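Local coordinates for protein DNA ligase (Enterobacteria phage T7, PDB 1A0I) that catalyses the ATP-dependent joining of DNA strands, sealing nicks between adjacent ends, probably through a covalent enzyme-adenylate intermediate as in other ligases of its family, at residues V43-S49 with W72-L76; I247-W253 with V264-L270; N77-C81 with P178-Y183. One frame throughout, in Å; residues are numbered along the deposited sequence.

In the fold
From the N terminus, interaction 1 comes first. The hairpin turn between strands 37-44 and 48-52 meets helix 70-77, which closes a short loop. Interaction 3 begins where that helix ends. It reaches across 96 residues to the end of helix 166-183, so it joins distant parts of the adenylation domain. The two contacts follow in series, neither nested nor crossed. Their centres lie about 11 Å apart, and they touch through Leu75 with Leu179 and Tyr183 and through Trp72 with Leu180. Interaction 2 comes last, within the C-terminal OB domain. It pairs strands 242-252 and 266-270, closing a loop of 10 residues between its segments, and its centre is more than 50 Å from the other two.

Interaction 1. Residues V43-S49 with W72-L76; sequences VDNTANS and WKRLL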
loop_
_atom_site.group_PDB
_atom_site.type_symbol
_atom_site.label_atom_id
_atom_site.label_comp_id
_atom_site.label_asym_id
_atom_site.label_seq_id
_atom_site.Cartn_x
_atom_site.Cartn_y
_atom_site.Cartn_z
ATOM N N VAL A 43 -19.235 11.358 -6.811
ATOM C CA VAL A 43 -19.927 11.706 -8.037
ATOM C C VAL A 43 -21.378 11.714 -7.639
ATOM O O VAL A 43 -21.856 10.667 -7.197
ATOM C CB VAL A 43 -19.687 10.648 -9.088
ATOM C CG1 VAL A 43 -20.573 10.944 -10.289
ATOM C CG2 VAL A 43 -18.202 10.601 -9.445
ATOM N N ASP A 44 -22.062 12.850 -7.727
ATOM C CA ASP A 44 -23.453 12.936 -7.316
ATOM C C ASP A 44 -24.382 12.772 -8.508
ATOM O O ASP A 44 -23.958 12.674 -9.665
ATOM C CB ASP A 44 -23.727 14.292 -6.626
ATOM C CG ASP A 44 -23.379 15.529 -7.447
ATOM O OD1 ASP A 44 -23.540 15.553 -8.666
ATOM O OD2 ASP A 44 -22.931 16.497 -6.864
ATOM N N ASN A 45 -25.676 12.809 -8.238
ATOM C CA ASN A 45 -26.687 12.640 -9.262
ATOM C C ASN A 45 -26.880 13.905 -10.082
ATOM O O ASN A 45 -27.621 13.899 -11.069
ATOM C CB ASN A 45 -28.013 12.221 -8.613
ATOM C CG ASN A 45 -28.513 13.156 -7.526
ATOM O OD1 ASN A 45 -28.021 14.272 -7.329
ATOM N ND2 ASN A 45 -29.495 12.723 -6.747
ATOM N N THR A 46 -26.171 14.979 -9.726
ATOM C CA THR A 46 -26.150 16.254 -10.438
ATOM C C THR A 46 -25.050 16.149 -11.521
ATOM O O THR A 46 -24.901 17.051 -12.341
ATOM C CB THR A 46 -25.872 17.377 -9.357
ATOM O OG1 THR A 46 -26.931 17.317 -8.397
ATOM C CG2 THR A 46 -25.888 18.778 -9.891
ATOM N N ALA A 47 -24.309 15.021 -11.553
ATOM C CA ALA A 47 -23.237 14.654 -12.479
ATOM C C ALA A 47 -21.983 15.496 -12.295
ATOM O O ALA A 47 -21.249 15.866 -13.225
ATOM C CB ALA A 47 -23.655 14.770 -13.959
ATOM N N ASN A 48 -21.751 15.746 -11.012
ATOM C CA ASN A 48 -20.579 16.456 -10.513
ATOM C C ASN A 48 -19.617 15.519 -9.839
ATOM O O ASN A 48 -20.088 14.617 -9.145
ATOM C CB ASN A 48 -20.923 17.477 -9.455
ATOM C CG ASN A 48 -21.331 18.801 -10.025
ATOM O OD1 ASN A 48 -20.504 19.668 -10.295
ATOM N ND2 ASN A 48 -22.610 18.962 -10.254
ATOM N N SER A 49 -18.309 15.666 -9.986
ATOM C CA SER A 49 -17.395 14.863 -9.206
ATOM C C SER A 49 -16.538 15.738 -8.306
ATOM O O SER A 49 -16.363 16.942 -8.546
ATOM C CB SER A 49 -16.479 14.018 -10.101
ATOM O OG SER A 49 -15.396 14.716 -10.691
ATOM N N TRP A 72 -20.421 11.868 -16.671
ATOM C CA TRP A 72 -20.866 11.267 -15.430
ATOM C C TRP A 72 -22.345 11.015 -15.518
ATOM O O TRP A 72 -22.783 9.990 -15.005
ATOM C CB TRP A 72 -20.578 12.164 -14.211
ATOM C CG TRP A 72 -19.116 12.106 -13.746
ATOM C CD1 TRP A 72 -18.363 13.247 -13.709
ATOM C CD2 TRP A 72 -18.393 10.998 -13.341
ATOM N NE1 TRP A 72 -17.180 12.866 -13.281
ATOM C CE2 TRP A 72 -17.136 11.551 -13.042
ATOM C CE3 TRP A 72 -18.601 9.628 -13.185
ATOM C CZ2 TRP A 72 -16.078 10.744 -12.595
ATOM C CZ3 TRP A 72 -17.550 8.826 -12.738
ATOM C CH2 TRP A 72 -16.294 9.366 -12.450
ATOM N N LYS A 73 -23.102 11.874 -16.213
ATOM C CA LYS A 73 -24.541 11.726 -16.403
ATOM C C LYS A 73 -24.814 10.467 -17.202
ATOM O O LYS A 73 -25.660 9.648 -16.826
ATOM C CB LYS A 73 -25.155 12.916 -17.181
ATOM C CG LYS A 73 -26.682 12.875 -17.247
ATOM C CD LYS A 73 -27.280 13.044 -15.835
ATOM C CE LYS A 73 -28.802 13.020 -15.841
ATOM N NZ LYS A 73 -29.384 13.053 -14.510
ATOM N N ARG A 74 -24.067 10.323 -18.299
ATOM C CA ARG A 74 -24.198 9.173 -19.173
ATOM C C ARG A 74 -23.812 7.908 -18.443
ATOM O O ARG A 74 -24.578 6.964 -18.588
ATOM C CB ARG A 74 -23.332 9.346 -20.434
ATOM C CG ARG A 74 -23.726 10.655 -21.120
ATOM C CD ARG A 74 -22.906 10.926 -22.349
ATOM N NE ARG A 74 -23.493 10.187 -23.439
ATOM C CZ ARG A 74 -24.321 10.755 -24.309
ATOM N NH1 ARG A 74 -24.612 12.049 -24.204
ATOM N NH2 ARG A 74 -24.831 10.016 -25.285
ATOM N N LEU A 75 -22.745 7.908 -17.621
ATOM C CA LEU A 75 -22.323 6.764 -16.810
ATOM C C LEU A 75 -23.371 6.382 -15.766
ATOM O O LEU A 75 -23.592 5.196 -15.505
ATOM C CB LEU A 75 -20.981 7.071 -16.092
ATOM C CG LEU A 75 -20.210 5.942 -15.362
ATOM C CD1 LEU A 75 -18.735 6.301 -15.243
ATOM C CD2 LEU A 75 -20.817 5.697 -14.005
ATOM N N LEU A 76 -24.001 7.348 -15.098
ATOM C CA LEU A 76 -25.070 7.040 -14.161
ATOM C C LEU A 76 -26.298 6.447 -14.866
ATOM O O LEU A 76 -26.964 5.530 -14.364
ATOM C CB LEU A 76 -25.424 8.321 -13.428
ATOM C CG LEU A 76 -24.753 8.666 -12.092
ATOM C CD1 LEU A 76 -23.346 8.163 -12.046
ATOM C CD2 LEU A 76 -24.724 10.183 -11.926
#
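Val43 meets the indole of Trp72 with both methyls, and the torsions set this up. In Val43, CG1 stands opposite the backbone N (chi1 172°) and CG2 opposite the carbonyl carbon. In Trp72, CG lies opposite its own carbonyl carbon (chi1 -79°), which puts CG beside the backbone N, with the ring against Val43. The two side chains cross at about a right angle. CG2 of Val43 sits over the six-membered ring, 3.6 Å from its centroid and 3° off the normal, a CH-pi contact. CG1 of Val43 lies 3.7 Å from CE3 of Trp72 and also approaches CD1 of Leu76. Near the pyrrole side, CB of Ser49 comes within 3.5 Å of NE1 of Trp72.

The turn packs against the helix backbone. CB of Ala47 is 3.7 Å from N of Lys73 and 4.0 Å from CB of Trp72. CD2 of Leu76 lies 3.5 Å from O of Asp44. The segments meet by van der Waals contact; the hairpin turn has its own hydrogen bonds. Asp44 to Ala47 form a type I beta turn. OD1 of Asp44 accepts from N of Asn48 at 3.0 Å, met from above the carboxylate plane. The bond spans the turn, from the side chain of its first residue to the residue just after it.

The hairpin belongs to the large mixed sheet of the nucleotidyltransferase domain. Val43 pairs with Phe87 of strand 86-95, and Ser49 pairs with Gly67 of strand 67-68. Helix 70-77 lies between this hairpin and helix 166-183, where Trp72 touches Leu180.

Interaction 2. Residues I247-W253 with V264-L270; sequences IIQGLVW and VIGFEVL
Phe267 and Leu251 form a non-hydrogen-bonded pair, with their side chains side by side and pointing the same way. CD1 of Leu251 lies in the plane of the Phe267 ring, at its edge, 3.5 Å from CE1. CD1 of Ile248 comes to CD1 of the same ring at 3.6 Å. CG of Phe267 is opposite its carbonyl carbon (chi1 -56°), and this sets the ring beside both neighbours. CG2 of Val264 packs on CG of Leu251, while CB of Val264 lies over one face of the Trp253 ring. On the other side of the sheet, CG2 of Val252 meets CG1 of Ile265.

Backbone bonds position these groups. The strands run antiparallel, with Ile247 opposite Leu270 and Ile248 opposite Val269. The register then slips by one before Leu251, a beta bulge. Gln249 N gives to Glu268 O at 2.9 Å, and Glu268 N gives to Gly250 O at 3.0 Å. The second bond is nearly straight at N-H (170°), yet its donor stands 73° out of the carbonyl plane. CB of Glu268 packs 3.5 Å from CA of Gly250. Further on, Ile265 and Gly266 both face Val252, a classic bulge. Ile265 N gives to Val252 O at 3.2 Å, and the bond from Gly266 N is weak.

Farther out, Phe267 meets the rings of Phe290, Tyr321 and Phe344. Strand 276-279 borders strand 266-270, and helix 285-298 reaches Leu251, Trp253 and Val264. No side-chain hydrogen bond joins the two segments, so the register of this twice-bulged antiparallel pair rests on main-chain bonds. The face carrying Ile248, Leu251, Phe267 and Val269 is apolar, as expected for the core of an OB-fold domain.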
loop_
_atom_site.group_PDB
_atom_site.type_symbol
_atom_site.label_atom_id
_atom_site.label_comp_id
_atom_site.label_asym_id
_atom_site.label_seq_id
_atom_site.Cartn_x
_atom_site.Cartn_y
_atom_site.Cartn_z
ATOM N N ILE A 247 22.568 -3.634 17.463
ATOM C CA ILE A 247 23.770 -3.471 16.641
ATOM C C ILE A 247 23.669 -4.605 15.677
ATOM O O ILE A 247 23.171 -5.660 16.097
ATOM C CB ILE A 247 25.202 -3.619 17.363
ATOM C CG1 ILE A 247 25.614 -5.037 17.687
ATOM C CG2 ILE A 247 25.136 -2.830 18.652
ATOM C CD1 ILE A 247 27.135 -5.287 17.631
ATOM N N ILE A 248 24.082 -4.519 14.419
ATOM C CA ILE A 248 24.030 -5.694 13.587
ATOM C C ILE A 248 25.301 -6.414 14.008
ATOM O O ILE A 248 26.267 -5.815 14.494
ATOM C CB ILE A 248 24.016 -5.438 11.977
ATOM C CG1 ILE A 248 25.377 -5.602 11.365
ATOM C CG2 ILE A 248 23.518 -4.039 11.628
ATOM C CD1 ILE A 248 25.550 -6.974 10.714
ATOM N N GLN A 249 25.304 -7.728 13.889
ATOM C CA GLN A 249 26.464 -8.500 14.284
ATOM C C GLN A 249 26.346 -9.890 13.700
ATOM O O GLN A 249 26.452 -10.950 14.314
ATOM C CB GLN A 249 26.529 -8.530 15.799
ATOM C CG GLN A 249 25.355 -9.081 16.601
ATOM C CD GLN A 249 25.778 -9.208 18.049
ATOM O OE1 GLN A 249 26.174 -10.269 18.518
ATOM N NE2 GLN A 249 25.774 -8.110 18.788
ATOM N N GLY A 250 26.109 -9.870 12.414
ATOM C CA GLY A 250 25.900 -11.097 11.694
ATOM C C GLY A 250 25.066 -10.753 10.494
ATOM O O GLY A 250 24.421 -9.711 10.398
ATOM N N LEU A 251 24.920 -11.721 9.626
ATOM C CA LEU A 251 24.365 -11.620 8.298
ATOM C C LEU A 251 23.493 -12.837 8.232
ATOM O O LEU A 251 23.936 -13.924 8.619
ATOM C CB LEU A 251 25.485 -11.724 7.283
ATOM C CG LEU A 251 25.833 -10.658 6.289
ATOM C CD1 LEU A 251 25.902 -9.294 6.925
ATOM C CD2 LEU A 251 27.163 -11.053 5.686
ATOM N N VAL A 252 22.240 -12.714 7.864
ATOM C CA VAL A 252 21.505 -13.946 7.675
ATOM C C VAL A 252 21.445 -13.986 6.161
ATOM O O VAL A 252 21.264 -12.953 5.497
ATOM C CB VAL A 252 20.092 -13.896 8.450
ATOM C CG1 VAL A 252 19.482 -12.557 8.424
ATOM C CG2 VAL A 252 19.088 -14.817 7.798
ATOM N N TRP A 253 21.655 -15.199 5.630
ATOM C CA TRP A 253 21.866 -15.343 4.208
ATOM C C TRP A 253 20.741 -15.594 3.263
ATOM O O TRP A 253 20.512 -14.705 2.450
ATOM C CB TRP A 253 22.943 -16.419 3.928
ATOM C CG TRP A 253 24.340 -15.771 3.964
ATOM C CD1 TRP A 253 25.110 -15.773 5.112
ATOM C CD2 TRP A 253 24.972 -15.088 2.944
ATOM N NE1 TRP A 253 26.205 -15.102 4.818
ATOM C CE2 TRP A 253 26.175 -14.678 3.543
ATOM C CE3 TRP A 253 24.734 -14.757 1.618
ATOM C CZ2 TRP A 253 27.120 -13.934 2.817
ATOM C CZ3 TRP A 253 25.676 -14.023 0.894
ATOM C CH2 TRP A 253 26.857 -13.607 1.485
ATOM N N VAL A 264 22.363 -12.807 0.973
ATOM C CA VAL A 264 21.917 -11.999 2.117
ATOM C C VAL A 264 20.668 -11.147 2.092
ATOM O O VAL A 264 20.544 -10.038 1.567
ATOM C CB VAL A 264 23.194 -11.137 2.618
ATOM C CG1 VAL A 264 23.756 -10.292 1.524
ATOM C CG2 VAL A 264 22.833 -10.200 3.749
ATOM N N ILE A 265 19.814 -11.744 2.927
ATOM C CA ILE A 265 18.454 -11.283 3.136
ATOM C C ILE A 265 18.278 -10.397 4.368
ATOM O O ILE A 265 17.146 -10.005 4.639
ATOM C CB ILE A 265 17.495 -12.508 3.252
ATOM C CG1 ILE A 265 17.738 -13.353 4.487
ATOM C CG2 ILE A 265 17.717 -13.368 2.025
ATOM C CD1 ILE A 265 16.685 -14.444 4.694
ATOM N N GLY A 266 19.305 -10.124 5.170
ATOM C CA GLY A 266 19.181 -9.357 6.396
ATOM C C GLY A 266 20.366 -9.530 7.360
ATOM O O GLY A 266 21.437 -10.084 7.054
ATOM N N PHE A 267 20.123 -9.098 8.600
ATOM C CA PHE A 267 21.122 -9.129 9.659
ATOM C C PHE A 267 20.751 -9.834 10.961
ATOM O O PHE A 267 19.593 -10.045 11.330
ATOM C CB PHE A 267 21.525 -7.712 10.003
ATOM C CG PHE A 267 22.023 -6.962 8.796
ATOM C CD1 PHE A 267 23.149 -7.412 8.118
ATOM C CD2 PHE A 267 21.339 -5.837 8.359
ATOM C CE1 PHE A 267 23.600 -6.725 6.996
ATOM C CE2 PHE A 267 21.790 -5.159 7.236
ATOM C CZ PHE A 267 22.922 -5.598 6.563
ATOM N N GLU A 268 21.780 -10.237 11.683
ATOM C CA GLU A 268 21.626 -10.785 13.015
ATOM C C GLU A 268 21.621 -9.496 13.811
ATOM O O GLU A 268 22.584 -8.712 13.690
ATOM C CB GLU A 268 22.838 -11.633 13.386
ATOM C CG GLU A 268 22.672 -13.118 13.694
ATOM C CD GLU A 268 22.063 -13.417 15.067
ATOM O OE1 GLU A 268 21.000 -12.877 15.364
ATOM O OE2 GLU A 268 22.637 -14.193 15.833
ATOM N N VAL A 269 20.544 -9.173 14.531
ATOM C CA VAL A 269 20.534 -7.940 15.289
ATOM C C VAL A 269 20.287 -8.205 16.773
ATOM O O VAL A 269 19.313 -8.821 17.241
ATOM C CB VAL A 269 19.460 -6.966 14.674
ATOM C CG1 VAL A 269 19.410 -5.654 15.452
ATOM C CG2 VAL A 269 19.852 -6.601 13.240
ATOM N N LEU A 270 21.305 -7.754 17.521
ATOM C CA LEU A 270 21.296 -7.875 18.969
ATOM C C LEU A 270 20.484 -6.683 19.429
ATOM O O LEU A 270 20.811 -5.517 19.180
ATOM C CB LEU A 270 22.705 -7.772 19.584
ATOM C CG LEU A 270 23.024 -8.085 21.078
ATOM C CD1 LEU A 270 22.788 -6.864 21.966
ATOM C CD2 LEU A 270 22.188 -9.277 21.525
#

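Interaction 3. Residues N77-C81 with P178-Y183; sequences NDDRC and PLLQEY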
loop_
_atom_site.group_PDB
_atom_site.type_symbol
_atom_site.label_atom_id
_atom_site.label_comp_id
_atom_site.label_asym_id
_atom_site.label_seq_id
_atom_site.Cartn_x
_atom_site.Cartn_y
_atom_site.Cartn_z
ATOM N N ASN A 77 -26.646 6.919 -16.064
ATOM C CA ASN A 77 -27.820 6.421 -16.763
ATOM C C ASN A 77 -27.626 4.997 -17.210
ATOM O O ASN A 77 -28.554 4.217 -17.002
ATOM C CB ASN A 77 -28.148 7.311 -17.950
ATOM C CG ASN A 77 -28.847 8.566 -17.453
ATOM O OD1 ASN A 77 -29.167 8.757 -16.268
ATOM N ND2 ASN A 77 -29.072 9.550 -18.298
ATOM N N ASP A 78 -26.439 4.627 -17.678
ATOM C CA ASP A 78 -26.011 3.265 -18.011
ATOM C C ASP A 78 -26.563 2.174 -17.105
ATOM O O ASP A 78 -26.477 2.268 -15.870
ATOM C CB ASP A 78 -24.497 3.167 -17.945
ATOM C CG ASP A 78 -23.870 2.017 -18.694
ATOM O OD1 ASP A 78 -24.161 0.870 -18.427
ATOM O OD2 ASP A 78 -23.062 2.257 -19.564
ATOM N N ASP A 79 -27.148 1.159 -17.726
ATOM C CA ASP A 79 -27.733 -0.014 -17.087
ATOM C C ASP A 79 -26.843 -0.651 -16.052
ATOM O O ASP A 79 -27.245 -0.984 -14.942
ATOM C CB ASP A 79 -28.035 -1.085 -18.098
ATOM C CG ASP A 79 -29.295 -0.769 -18.859
ATOM O OD1 ASP A 79 -30.348 -0.793 -18.224
ATOM O OD2 ASP A 79 -29.207 -0.487 -20.058
ATOM N N ARG A 80 -25.586 -0.743 -16.472
ATOM C CA ARG A 80 -24.493 -1.338 -15.752
ATOM C C ARG A 80 -24.091 -0.519 -14.547
ATOM O O ARG A 80 -23.160 -0.973 -13.877
ATOM C CB ARG A 80 -23.282 -1.468 -16.666
ATOM C CG ARG A 80 -23.325 -2.263 -17.946
ATOM C CD ARG A 80 -22.030 -2.025 -18.735
ATOM N NE ARG A 80 -21.972 -0.706 -19.344
ATOM C CZ ARG A 80 -20.896 -0.197 -19.966
ATOM N NH1 ARG A 80 -19.748 -0.877 -20.072
ATOM N NH2 ARG A 80 -20.962 1.021 -20.484
ATOM N N CYS A 81 -24.662 0.682 -14.326
ATOM C CA CYS A 81 -24.363 1.460 -13.140
ATOM C C CYS A 81 -25.520 1.213 -12.213
ATOM O O CYS A 81 -26.704 1.387 -12.515
ATOM C CB CYS A 81 -24.282 2.985 -13.353
ATOM S SG CYS A 81 -24.159 3.906 -11.782
ATOM N N PRO A 178 -15.354 -1.121 -16.084
ATOM C CA PRO A 178 -15.547 -0.867 -17.503
ATOM C C PRO A 178 -16.386 0.374 -17.757
ATOM O O PRO A 178 -16.187 1.001 -18.801
ATOM C CB PRO A 178 -16.194 -2.118 -18.065
ATOM C CG PRO A 178 -16.189 -3.124 -16.936
ATOM C CD PRO A 178 -16.156 -2.269 -15.679
ATOM N N LEU A 179 -17.354 0.764 -16.908
ATOM C CA LEU A 179 -18.054 2.020 -17.143
ATOM C C LEU A 179 -17.054 3.154 -17.032
ATOM O O LEU A 179 -16.968 3.975 -17.945
ATOM C CB LEU A 179 -19.157 2.263 -16.138
ATOM C CG LEU A 179 -20.455 1.508 -16.329
ATOM C CD1 LEU A 179 -20.303 0.126 -15.755
ATOM C CD2 LEU A 179 -21.578 2.169 -15.568
ATOM N N LEU A 180 -16.218 3.145 -15.991
ATOM C CA LEU A 180 -15.185 4.162 -15.824
ATOM C C LEU A 180 -14.193 4.211 -16.970
ATOM O O LEU A 180 -13.903 5.293 -17.464
ATOM C CB LEU A 180 -14.397 3.949 -14.530
ATOM C CG LEU A 180 -15.150 4.292 -13.258
ATOM C CD1 LEU A 180 -14.445 3.690 -12.059
ATOM C CD2 LEU A 180 -15.280 5.792 -13.155
ATOM N N GLN A 181 -13.710 3.072 -17.437
ATOM C CA GLN A 181 -12.752 3.008 -18.528
ATOM C C GLN A 181 -13.368 3.411 -19.858
ATOM O O GLN A 181 -12.689 3.958 -20.737
ATOM C CB GLN A 181 -12.214 1.597 -18.669
ATOM C CG GLN A 181 -11.503 1.063 -17.457
ATOM C CD GLN A 181 -11.525 -0.450 -17.374
ATOM O OE1 GLN A 181 -12.422 -1.150 -17.831
ATOM N NE2 GLN A 181 -10.538 -1.025 -16.729
ATOM N N GLU A 182 -14.658 3.082 -20.017
ATOM C CA GLU A 182 -15.367 3.412 -21.243
ATOM C C GLU A 182 -15.548 4.937 -21.326
ATOM O O GLU A 182 -15.025 5.611 -22.223
ATOM C CB GLU A 182 -16.723 2.711 -21.236
ATOM C CG GLU A 182 -17.185 2.239 -22.614
ATOM C CD GLU A 182 -18.704 2.133 -22.761
ATOM O OE1 GLU A 182 -19.242 1.103 -22.376
ATOM O OE2 GLU A 182 -19.363 3.044 -23.246
ATOM N N TYR A 183 -16.223 5.522 -20.335
ATOM C CA TYR A 183 -16.513 6.938 -20.367
ATOM C C TYR A 183 -15.349 7.847 -20.057
ATOM O O TYR A 183 -15.295 8.964 -20.580
ATOM C CB TYR A 183 -17.635 7.251 -19.405
ATOM C CG TYR A 183 -18.919 6.558 -19.804
ATOM C CD1 TYR A 183 -19.612 6.984 -20.930
ATOM C CD2 TYR A 183 -19.404 5.494 -19.051
ATOM C CE1 TYR A 183 -20.799 6.343 -21.300
ATOM C CE2 TYR A 183 -20.588 4.851 -19.413
ATOM C CZ TYR A 183 -21.286 5.282 -20.537
ATOM O OH TYR A 183 -22.502 4.719 -20.858
HETATM O O HOH W 1 -17.338 -0.805 -21.725
#
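The Arg80 side chain runs antiparallel alongside that of Leu179. The guanidinium lays one face on CG of Leu179, which sits 3.9 Å above its centre. CD1 of Leu179 also touches CB of Arg80 at 3.5 Å, and CD2 reaches CB of Cys81.

Two carboxylates stand at the guanidinium edge, both salt-bridged to it. A bend at chi3 of Arg80 (-73°) turns NE and NH2 to face Asp78. They grip it side-on: NE bonds OD1, and NH2 bonds OD2 at 2.6 Å, both on the syn side. OD1 also uses its anti lone pair for N of Arg80, an Asx turn. Glu182 meets Arg80 nearly at right angles, though the carboxylate and guanidinium planes are only 25° apart. Its OE1 takes NH2 at 2.6 Å from above the carboxylate plane. A water bridges NH1 and OE1. The Tyr183 ring stands perpendicular to the Asp78 carboxylate (89°), and its OH gives to the anti lone pair of OD2 at 2.8 Å.

The network ties the turn after helix 70-77 to the last turns of helix 166-183. Each oxygen of Asp78 takes two donors, which fixes its rotation. The positive charge of Arg80 probably favours the ionised forms of both acids.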